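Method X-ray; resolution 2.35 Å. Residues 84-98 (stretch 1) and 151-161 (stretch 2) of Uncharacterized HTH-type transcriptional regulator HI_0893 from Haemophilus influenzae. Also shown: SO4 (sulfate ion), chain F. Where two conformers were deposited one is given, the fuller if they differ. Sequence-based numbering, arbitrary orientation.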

ATOM      1  N   GLN A  84       2.441 -16.517 -17.520  1.00 57.18           N
ATOM      2  CA  GLN A  84       1.347 -16.605 -16.568  1.00 56.65           C
ATOM      3  C   GLN A  84       1.463 -15.490 -15.552  1.00 54.29           C
ATOM      4  O   GLN A  84       0.484 -14.869 -15.203  1.00 55.30           O
ATOM      5  CB  GLN A  84       1.323 -17.963 -15.860  1.00 57.09           C
ATOM      6  CG  GLN A  84       0.976 -19.130 -16.772  1.00 59.84           C
ATOM      7  CD  GLN A  84       1.183 -20.492 -16.105  1.00 60.86           C
ATOM      8  OE1 GLN A  84       1.153 -20.612 -14.874  1.00 59.19           O
ATOM      9  NE2 GLN A  84       1.374 -21.523 -16.920  1.00 61.08           N
ATOM     10  N   TYR A  85       2.677 -15.234 -15.091  1.00 52.88           N
ATOM     11  CA  TYR A  85       2.921 -14.153 -14.161  1.00 50.76           C
ATOM     12  C   TYR A  85       2.694 -12.789 -14.836  1.00 51.19           C
ATOM     13  O   TYR A  85       2.084 -11.925 -14.256  1.00 51.53           O
ATOM     14  CB  TYR A  85       4.328 -14.243 -13.580  1.00 49.04           C
ATOM     15  CG  TYR A  85       4.715 -13.017 -12.778  1.00 47.27           C
ATOM     16  CD1 TYR A  85       4.380 -12.897 -11.453  1.00 45.02           C
ATOM     17  CD2 TYR A  85       5.471 -11.999 -13.354  1.00 45.71           C
ATOM     18  CE1 TYR A  85       4.749 -11.743 -10.715  1.00 44.51           C
ATOM     19  CE2 TYR A  85       5.826 -10.875 -12.635  1.00 44.38           C
ATOM     20  CZ  TYR A  85       5.458 -10.752 -11.324  1.00 42.22           C
ATOM     21  OH  TYR A  85       5.833  -9.620 -10.631  1.00 44.08           O
ATOM     22  N   ARG A  86       3.193 -12.625 -16.055  1.00 52.37           N
ATOM     23  CA  ARG A  86       3.020 -11.393 -16.806  1.00 53.13           C
ATOM     24  C   ARG A  86       1.553 -11.096 -17.065  1.00 54.56           C
ATOM     25  O   ARG A  86       1.124  -9.969 -16.915  1.00 55.38           O
ATOM     26  CB  ARG A  86       3.785 -11.486 -18.118  1.00 55.57           C
ATOM     27  CG  ARG A  86       3.609 -10.317 -19.066  1.00 56.97           C
ATOM     28  CD  ARG A  86       4.729 -10.291 -20.064  1.00 59.88           C
ATOM     29  NE  ARG A  86       4.467  -9.339 -21.123  1.00 64.79           N
ATOM     30  CZ  ARG A  86       3.837  -9.597 -22.271  1.00 71.41           C
ATOM     31  NH1 ARG A  86       3.359 -10.815 -22.574  1.00 73.40           N
ATOM     32  NH2 ARG A  86       3.656  -8.602 -23.132  1.00 74.78           N
ATOM     33  N   GLN A  87       0.778 -12.108 -17.420  1.00 56.02           N
ATOM     34  CA  GLN A  87      -0.676 -11.935 -17.571  1.00 57.53           C
ATOM     35  C   GLN A  87      -1.300 -11.433 -16.277  1.00 55.88           C
ATOM     36  O   GLN A  87      -2.112 -10.526 -16.301  1.00 57.32           O
ATOM     37  CB  GLN A  87      -1.330 -13.252 -17.956  1.00 59.72           C
ATOM     38  CG  GLN A  87      -2.844 -13.172 -18.273  1.00 62.70           C
ATOM     39  CD  GLN A  87      -3.108 -12.331 -19.490  1.00 65.48           C
ATOM     40  OE1 GLN A  87      -2.733 -12.704 -20.580  1.00 69.50           O
ATOM     41  NE2 GLN A  87      -3.692 -11.162 -19.297  1.00 64.01           N
HETATM   42  N   MSE A  88      -0.936 -12.050 -15.156  1.00 53.68           N
HETATM   43  CA  MSE A  88      -1.493 -11.659 -13.862  1.00 51.93           C
HETATM   44  C   MSE A  88      -1.105 -10.226 -13.517  1.00 50.55           C
HETATM   45  O   MSE A  88      -1.913  -9.483 -12.985  1.00 51.61           O
HETATM   46  CB  MSE A  88      -1.042 -12.617 -12.742  1.00 49.72           C
HETATM   47  CG  MSE A  88      -1.800 -13.923 -12.720  1.00 49.68           C
HETATM   48 SE   MSE A  88      -1.381 -14.978 -11.122  0.75 42.15          SE
HETATM   49  CE  MSE A  88       0.474 -15.461 -11.512  1.00 43.97           C
ATOM     50  N   TRP A  89       0.128  -9.838 -13.819  1.00 49.56           N
ATOM     51  CA  TRP A  89       0.573  -8.456 -13.588  1.00 48.24           C
ATOM     52  C   TRP A  89      -0.298  -7.480 -14.378  1.00 50.70           C
ATOM     53  O   TRP A  89      -0.802  -6.515 -13.832  1.00 51.20           O
ATOM     54  CB  TRP A  89       2.043  -8.288 -13.997  1.00 47.89           C
ATOM     55  CG  TRP A  89       2.690  -7.101 -13.377  1.00 45.26           C
ATOM     56  CD1 TRP A  89       3.469  -7.095 -12.276  1.00 44.74           C
ATOM     57  CD2 TRP A  89       2.615  -5.752 -13.826  1.00 47.55           C
ATOM     58  NE1 TRP A  89       3.873  -5.821 -11.983  1.00 45.68           N
ATOM     59  CE2 TRP A  89       3.348  -4.972 -12.914  1.00 44.42           C
ATOM     60  CE3 TRP A  89       1.972  -5.113 -14.900  1.00 48.41           C
ATOM     61  CZ2 TRP A  89       3.486  -3.620 -13.049  1.00 45.88           C
ATOM     62  CZ3 TRP A  89       2.095  -3.770 -15.016  1.00 50.96           C
ATOM     63  CH2 TRP A  89       2.860  -3.025 -14.097  1.00 48.17           C
ATOM     64  N   LYS A  90      -0.472  -7.761 -15.666  1.00 52.94           N
ATOM     65  CA  LYS A  90      -1.238  -6.907 -16.568  0.50 55.66           C
ATOM     66  C   LYS A  90      -2.704  -6.870 -16.177  1.00 56.81           C
ATOM     67  O   LYS A  90      -3.366  -5.812 -16.253  1.00 58.21           O
ATOM     68  CB  LYS A  90      -1.130  -7.419 -18.007  0.50 58.55           C
ATOM     69  CG  LYS A  90       0.256  -7.317 -18.620  0.50 59.13           C
ATOM     70  CD  LYS A  90       0.371  -8.257 -19.792  0.50 61.51           C
ATOM     71  CE  LYS A  90       0.071  -7.566 -21.130  0.50 66.53           C
ATOM     72  NZ  LYS A  90       0.164  -8.519 -22.282  0.50 69.01           N
ATOM     73  N   ASN A  91      -3.231  -8.022 -15.765  1.00 56.05           N
ATOM     74  CA  ASN A  91      -4.606  -8.074 -15.286  1.00 57.52           C
ATOM     75  C   ASN A  91      -4.814  -7.087 -14.149  1.00 56.90           C
ATOM     76  O   ASN A  91      -5.777  -6.346 -14.159  1.00 59.60           O
ATOM     77  CB  ASN A  91      -4.984  -9.450 -14.767  1.00 57.49           C
ATOM     78  CG  ASN A  91      -5.111 -10.510 -15.867  1.00 59.04           C
ATOM     79  OD1 ASN A  91      -5.289 -10.205 -17.034  1.00 59.66           O
ATOM     80  ND2 ASN A  91      -4.978 -11.769 -15.470  1.00 56.96           N
ATOM     81  N   ILE A  92      -3.894  -7.068 -13.183  1.00 54.24           N
ATOM     82  CA  ILE A  92      -4.020  -6.168 -12.049  1.00 53.34           C
ATOM     83  C   ILE A  92      -3.863  -4.729 -12.487  1.00 54.24           C
ATOM     84  O   ILE A  92      -4.628  -3.873 -12.064  1.00 56.12           O
ATOM     85  CB  ILE A  92      -2.970  -6.465 -10.954  1.00 50.99           C
ATOM     86  CG1 ILE A  92      -3.204  -7.842 -10.338  1.00 50.76           C
ATOM     87  CG2 ILE A  92      -3.033  -5.423  -9.853  1.00 48.30           C
ATOM     88  CD1 ILE A  92      -2.147  -8.213  -9.238  1.00 49.63           C
ATOM     89  N   TRP A  93      -2.862  -4.473 -13.331  1.00 54.26           N
ATOM     90  CA  TRP A  93      -2.524  -3.116 -13.780  1.00 55.39           C
ATOM     91  C   TRP A  93      -3.674  -2.479 -14.517  1.00 58.66           C
ATOM     92  O   TRP A  93      -4.118  -1.381 -14.161  1.00 59.95           O
ATOM     93  CB  TRP A  93      -1.281  -3.148 -14.678  1.00 55.76           C
ATOM     94  CG  TRP A  93      -0.985  -1.863 -15.345  1.00 57.83           C
ATOM     95  CD1 TRP A  93      -1.230  -1.534 -16.655  1.00 60.87           C
ATOM     96  CD2 TRP A  93      -0.415  -0.704 -14.748  1.00 57.53           C
ATOM     97  NE1 TRP A  93      -0.839  -0.251 -16.900  1.00 61.00           N
ATOM     98  CE2 TRP A  93      -0.333   0.285 -15.746  1.00 59.64           C
ATOM     99  CE3 TRP A  93       0.036  -0.404 -13.475  1.00 55.29           C
ATOM    100  CZ2 TRP A  93       0.173   1.541 -15.502  1.00 61.36           C
ATOM    101  CZ3 TRP A  93       0.542   0.869 -13.236  1.00 57.03           C
ATOM    102  CH2 TRP A  93       0.605   1.812 -14.242  1.00 58.78           C
ATOM    103  N   TYR A  94      -4.173  -3.175 -15.532  1.00 60.64           N
ATOM    104  CA  TYR A  94      -5.276  -2.661 -16.326  1.00 64.41           C
ATOM    105  C   TYR A  94      -6.580  -2.643 -15.561  1.00 65.25           C
ATOM    106  O   TYR A  94      -7.439  -1.847 -15.885  1.00 68.72           O
ATOM    107  CB  TYR A  94      -5.445  -3.455 -17.627  1.00 67.14           C
ATOM    108  CG  TYR A  94      -4.306  -3.239 -18.589  1.00 68.65           C
ATOM    109  CD1 TYR A  94      -4.055  -1.977 -19.135  1.00 70.89           C
ATOM    110  CD2 TYR A  94      -3.481  -4.294 -18.962  1.00 68.71           C
ATOM    111  CE1 TYR A  94      -2.999  -1.772 -20.012  1.00 73.37           C
ATOM    112  CE2 TYR A  94      -2.424  -4.105 -19.822  1.00 70.97           C
ATOM    113  CZ  TYR A  94      -2.179  -2.847 -20.344  1.00 73.80           C
ATOM    114  OH  TYR A  94      -1.118  -2.692 -21.203  1.00 76.63           O
ATOM    115  N   PHE A  95      -6.750  -3.524 -14.574  1.00 63.39           N
ATOM    116  CA  PHE A  95      -7.976  -3.521 -13.776  1.00 64.71           C
ATOM    117  C   PHE A  95      -8.075  -2.261 -12.937  1.00 64.65           C
ATOM    118  O   PHE A  95      -9.158  -1.641 -12.875  1.00 68.07           O
ATOM    119  CB  PHE A  95      -8.062  -4.736 -12.870  1.00 63.13           C
ATOM    120  CG  PHE A  95      -9.206  -4.688 -11.904  1.00 66.09           C
ATOM    121  CD1 PHE A  95     -10.487  -4.989 -12.317  1.00 71.08           C
ATOM    122  CD2 PHE A  95      -9.001  -4.360 -10.567  1.00 67.89           C
ATOM    123  CE1 PHE A  95     -11.543  -4.957 -11.432  1.00 73.01           C
ATOM    124  CE2 PHE A  95     -10.066  -4.330  -9.677  1.00 68.93           C
ATOM    125  CZ  PHE A  95     -11.327  -4.630 -10.114  1.00 71.66           C
ATOM    126  N   LEU A  96      -6.962  -1.895 -12.289  1.00 61.17           N
ATOM    127  CA  LEU A  96      -6.920  -0.720 -11.427  1.00 61.17           C
ATOM    128  C   LEU A  96      -6.926   0.554 -12.224  1.00 64.55           C
ATOM    129  O   LEU A  96      -7.545   1.520 -11.799  1.00 66.08           O
ATOM    130  CB  LEU A  96      -5.707  -0.738 -10.510  1.00 57.70           C
ATOM    131  CG  LEU A  96      -5.730  -1.838  -9.437  1.00 54.90           C
ATOM    132  CD1 LEU A  96      -4.374  -1.986  -8.766  1.00 50.75           C
ATOM    133  CD2 LEU A  96      -6.816  -1.572  -8.395  1.00 53.35           C
ATOM    134  N   GLN A  97      -6.264   0.562 -13.385  1.00 66.25           N
ATOM    135  CA  GLN A  97      -6.348   1.727 -14.248  0.60 69.75           C
ATOM    136  C   GLN A  97      -7.785   1.897 -14.779  1.00 73.75           C
ATOM    137  O   GLN A  97      -8.309   3.012 -14.749  1.00 76.63           O
ATOM    138  CB  GLN A  97      -5.281   1.681 -15.357  0.60 70.33           C
ATOM    139  CG  GLN A  97      -3.796   1.800 -14.802  0.60 67.40           C
ATOM    140  CD  GLN A  97      -3.455   3.174 -14.174  0.60 67.36           C
ATOM    141  OE1 GLN A  97      -3.387   4.196 -14.864  0.60 67.17           O
ATOM    142  NE2 GLN A  97      -3.219   3.181 -12.862  0.60 65.05           N
ATOM    143  N   GLU A  98      -8.429   0.811 -15.191  1.00 75.21           N
ATOM    144  CA  GLU A  98      -9.834   0.879 -15.629  1.00 80.11           C
ATOM    145  C   GLU A  98     -10.819   1.254 -14.482  1.00 79.62           C
ATOM    146  O   GLU A  98     -11.857   1.820 -14.746  1.00 83.30           O
ATOM    147  CB  GLU A  98     -10.269  -0.442 -16.351  1.00 81.89           C
ATOM    148  CG  GLU A  98      -9.933  -0.479 -17.902  1.00 88.77           C
ATOM    149  CD  GLU A  98      -9.455  -1.887 -18.481  1.00 93.55           C
ATOM    150  OE1 GLU A  98      -9.733  -2.978 -17.894  1.00 95.46           O
ATOM    151  OE2 GLU A  98      -8.808  -1.884 -19.564  1.00 96.73           O
TER
HETATM  152  S   SO4 F 208       1.832 -10.075 -25.768  0.75 89.52           S
HETATM  153  O1  SO4 F 208       0.879 -11.065 -25.252  0.75 86.88           O
HETATM  154  O2  SO4 F 208       3.213 -10.498 -25.522  0.75 88.10           O
HETATM  155  O3  SO4 F 208       1.571  -8.783 -25.124  0.75 89.06           O
HETATM  156  O4  SO4 F 208       1.665  -9.919 -27.209  0.75 89.43           O
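Stretch 2 (151-161) LSLKTAINLAS

Stretch 1 is helical throughout, with an unbroken i to i+4 ladder of backbone hydrogen bonds from M88 N to Q84 O through E98 N to Y94 O. Stretch 2 enters through a non-helical S152 (phi/psi -133/-88) and then winds into a helix that continues beyond S161. The two helices run in the same general direction: their N-to-C vectors differ by 25°, the signed crossing angle is -25°, and the axes approach to 8.7 Å. In the register, W93 CA and A156 CA are the nearest CA pair, 5.5 Å apart. Together the stretches bury 687 Å².

L153 has the largest covered area, 104 Å². Its CA-to-CB bond points sideways, but the end of the side chain comes nearer to stretch 1, with chi1 at -97° between wells and chi2 t. CD2 lies 3.5 Å from W89 CA and 3.9 Å from M88 C, so this methyl packs against the backbone of the first helix as well as its side chains. CD1 meets I92 CD1 at 3.8 Å and M88 CB at 4.1 Å, while CG is 3.9 Å from Y85 CE1. The leucine thus touches four residues spanning two turns.

W89, with 72 Å² covered, is the most heavily covered residue of stretch 1 and contributes the one hydrogen bond between the stretches: W89 NE1 donates to T155 OG1 at 3.0 Å, with an N-H...acceptor angle of 166°. T155 OG1, at the indole edge, in turn donates to S152 O at 2.5 Å, linking the tryptophan to the turn that precedes the helix. Over the ring face sits A156: its CB is 3.5 Å from the centroid of the W89 five-membered ring and 14° off the normal, a CH-pi contact. At the ring edge, W89 CH2 meets L159 CD2 at 3.9 Å.

I92, with 66 Å² covered, points its CA-to-CB bond toward stretch 2. Besides its CD1 contact with L153, its CG2 lies 3.9 Å from A156 CB and 3.8 Å from I157 CG1, so the side chain bridges successive residues of the second helix.

Farther along, W93 CZ3 is 3.7 Å from L159 CG and 3.4 Å from A160 N, which lies at the ring edge. L96 CD1 reaches A160 CB at 4.0 Å, and Q97 NE2 approaches the same A160 CB at 3.7 Å.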

ATOM      1  N   LEU A 151       7.104  -9.360  -3.016  1.00 44.11           N
ATOM      2  CA  LEU A 151       8.304  -9.111  -3.830  1.00 43.12           C
ATOM      3  C   LEU A 151       8.021  -8.954  -5.328  1.00 42.54           C
ATOM      4  O   LEU A 151       8.907  -8.525  -6.058  1.00 42.24           O
ATOM      5  CB  LEU A 151       9.332 -10.248  -3.661  1.00 43.05           C
ATOM      6  CG  LEU A 151      10.066 -10.402  -2.335  1.00 45.98           C
ATOM      7  CD1 LEU A 151      10.978 -11.623  -2.379  1.00 45.22           C
ATOM      8  CD2 LEU A 151      10.876  -9.164  -1.977  1.00 45.61           C
ATOM      9  N   SER A 152       6.825  -9.318  -5.795  1.00 42.59           N
ATOM     10  CA  SER A 152       6.591  -9.456  -7.245  1.00 42.88           C
ATOM     11  C   SER A 152       5.275  -8.768  -7.723  1.00 43.03           C
ATOM     12  O   SER A 152       5.286  -7.567  -8.077  1.00 43.19           O
ATOM     13  CB  SER A 152       6.636 -10.922  -7.642  1.00 42.99           C
ATOM     14  OG  SER A 152       5.649 -11.676  -6.954  1.00 45.79           O
ATOM     15  N   LEU A 153       4.151  -9.483  -7.686  1.00 43.04           N
ATOM     16  CA  LEU A 153       2.898  -8.911  -8.181  1.00 43.58           C
ATOM     17  C   LEU A 153       2.530  -7.635  -7.468  1.00 43.02           C
ATOM     18  O   LEU A 153       1.865  -6.781  -8.045  1.00 43.64           O
ATOM     19  CB  LEU A 153       1.725  -9.870  -8.025  1.00 44.78           C
ATOM     20  CG  LEU A 153       1.332 -10.688  -9.220  1.00 47.25           C
ATOM     21  CD1 LEU A 153      -0.024 -11.362  -8.933  1.00 48.41           C
ATOM     22  CD2 LEU A 153       1.271  -9.811 -10.437  1.00 48.66           C
ATOM     23  N   LYS A 154       2.950  -7.507  -6.212  1.00 42.47           N
ATOM     24  CA  LYS A 154       2.693  -6.296  -5.446  1.00 42.26           C
ATOM     25  C   LYS A 154       3.077  -5.043  -6.196  1.00 42.01           C
ATOM     26  O   LYS A 154       2.420  -4.048  -6.012  1.00 43.41           O
ATOM     27  CB  LYS A 154       3.412  -6.346  -4.112  1.00 42.27           C
ATOM     28  CG  LYS A 154       3.136  -5.199  -3.156  1.00 42.77           C
ATOM     29  CD  LYS A 154       1.675  -5.012  -2.850  1.00 42.61           C
ATOM     30  CE  LYS A 154       1.469  -4.044  -1.695  1.00 44.97           C
ATOM     31  NZ  LYS A 154       0.024  -3.773  -1.424  1.00 47.63           N
ATOM     32  N   THR A 155       4.125  -5.095  -7.035  1.00 41.63           N
ATOM     33  CA  THR A 155       4.566  -3.930  -7.821  1.00 42.33           C
ATOM     34  C   THR A 155       3.444  -3.353  -8.700  1.00 43.52           C
ATOM     35  O   THR A 155       3.283  -2.141  -8.800  1.00 43.51           O
ATOM     36  CB  THR A 155       5.773  -4.264  -8.721  1.00 42.85           C
ATOM     37  OG1 THR A 155       5.500  -5.457  -9.491  1.00 43.40           O
ATOM     38  CG2 THR A 155       7.056  -4.447  -7.883  1.00 40.67           C
ATOM     39  N   ALA A 156       2.629  -4.234  -9.269  1.00 44.25           N
ATOM     40  CA  ALA A 156       1.507  -3.815 -10.095  1.00 45.98           C
ATOM     41  C   ALA A 156       0.595  -2.893  -9.318  1.00 47.86           C
ATOM     42  O   ALA A 156       0.236  -1.811  -9.812  1.00 50.17           O
ATOM     43  CB  ALA A 156       0.765  -4.982 -10.588  1.00 45.58           C
ATOM     44  N   ILE A 157       0.319  -3.253  -8.069  1.00 47.97           N
ATOM     45  CA  ILE A 157      -0.566  -2.457  -7.219  1.00 49.17           C
ATOM     46  C   ILE A 157       0.102  -1.167  -6.790  1.00 50.59           C
ATOM     47  O   ILE A 157      -0.528  -0.124  -6.773  1.00 53.55           O
ATOM     48  CB  ILE A 157      -1.018  -3.235  -5.958  1.00 49.06           C
ATOM     49  CG1 ILE A 157      -1.768  -4.514  -6.354  1.00 48.85           C
ATOM     50  CG2 ILE A 157      -1.888  -2.347  -5.068  1.00 48.06           C
ATOM     51  CD1 ILE A 157      -1.895  -5.551  -5.238  1.00 50.90           C
ATOM     52  N   ASN A 158       1.373  -1.238  -6.419  1.00 50.08           N
ATOM     53  CA  ASN A 158       2.091  -0.065  -5.956  1.00 50.85           C
ATOM     54  C   ASN A 158       2.294   0.965  -7.099  1.00 52.63           C
ATOM     55  O   ASN A 158       2.246   2.196  -6.872  1.00 54.74           O
ATOM     56  CB  ASN A 158       3.455  -0.470  -5.319  1.00 50.13           C
ATOM     57  CG  ASN A 158       3.316  -0.992  -3.863  1.00 50.05           C
ATOM     58  OD1 ASN A 158       2.327  -0.738  -3.206  1.00 52.44           O
ATOM     59  ND2 ASN A 158       4.330  -1.707  -3.374  1.00 49.93           N
ATOM     60  N   LEU A 159       2.516   0.466  -8.316  1.00 52.38           N
ATOM     61  CA  LEU A 159       2.732   1.333  -9.464  1.00 54.51           C
ATOM     62  C   LEU A 159       1.463   2.101  -9.834  1.00 56.35           C
ATOM     63  O   LEU A 159       1.508   3.310 -10.023  1.00 57.56           O
ATOM     64  CB  LEU A 159       3.240   0.533 -10.661  1.00 54.16           C
ATOM     65  CG  LEU A 159       3.871   1.349 -11.781  1.00 56.34           C
ATOM     66  CD1 LEU A 159       5.118   2.132 -11.285  1.00 57.40           C
ATOM     67  CD2 LEU A 159       4.241   0.444 -12.894  1.00 54.01           C
ATOM     68  N   ALA A 160       0.341   1.386  -9.930  1.00 56.97           N
ATOM     69  CA  ALA A 160      -0.973   1.997 -10.148  1.00 59.76           C
ATOM     70  C   ALA A 160      -1.258   3.074  -9.095  1.00 62.50           C
ATOM     71  O   ALA A 160      -1.663   4.199  -9.424  1.00 65.46           O
ATOM     72  CB  ALA A 160      -2.034   0.956 -10.106  1.00 58.41           C
ATOM     73  N   SER A 161      -0.989   2.745  -7.838  1.00 62.97           N
ATOM     74  CA  SER A 161      -1.354   3.618  -6.737  1.00 65.88           C
ATOM     75  C   SER A 161      -0.520   4.909  -6.724  1.00 68.94           C
ATOM     76  O   SER A 161      -1.082   6.009  -6.633  1.00 71.46           O
ATOM     77  CB  SER A 161      -1.233   2.882  -5.408  1.00 64.63           C
ATOM     78  OG  SER A 161      -2.104   3.465  -4.439  1.00 68.44           O
TER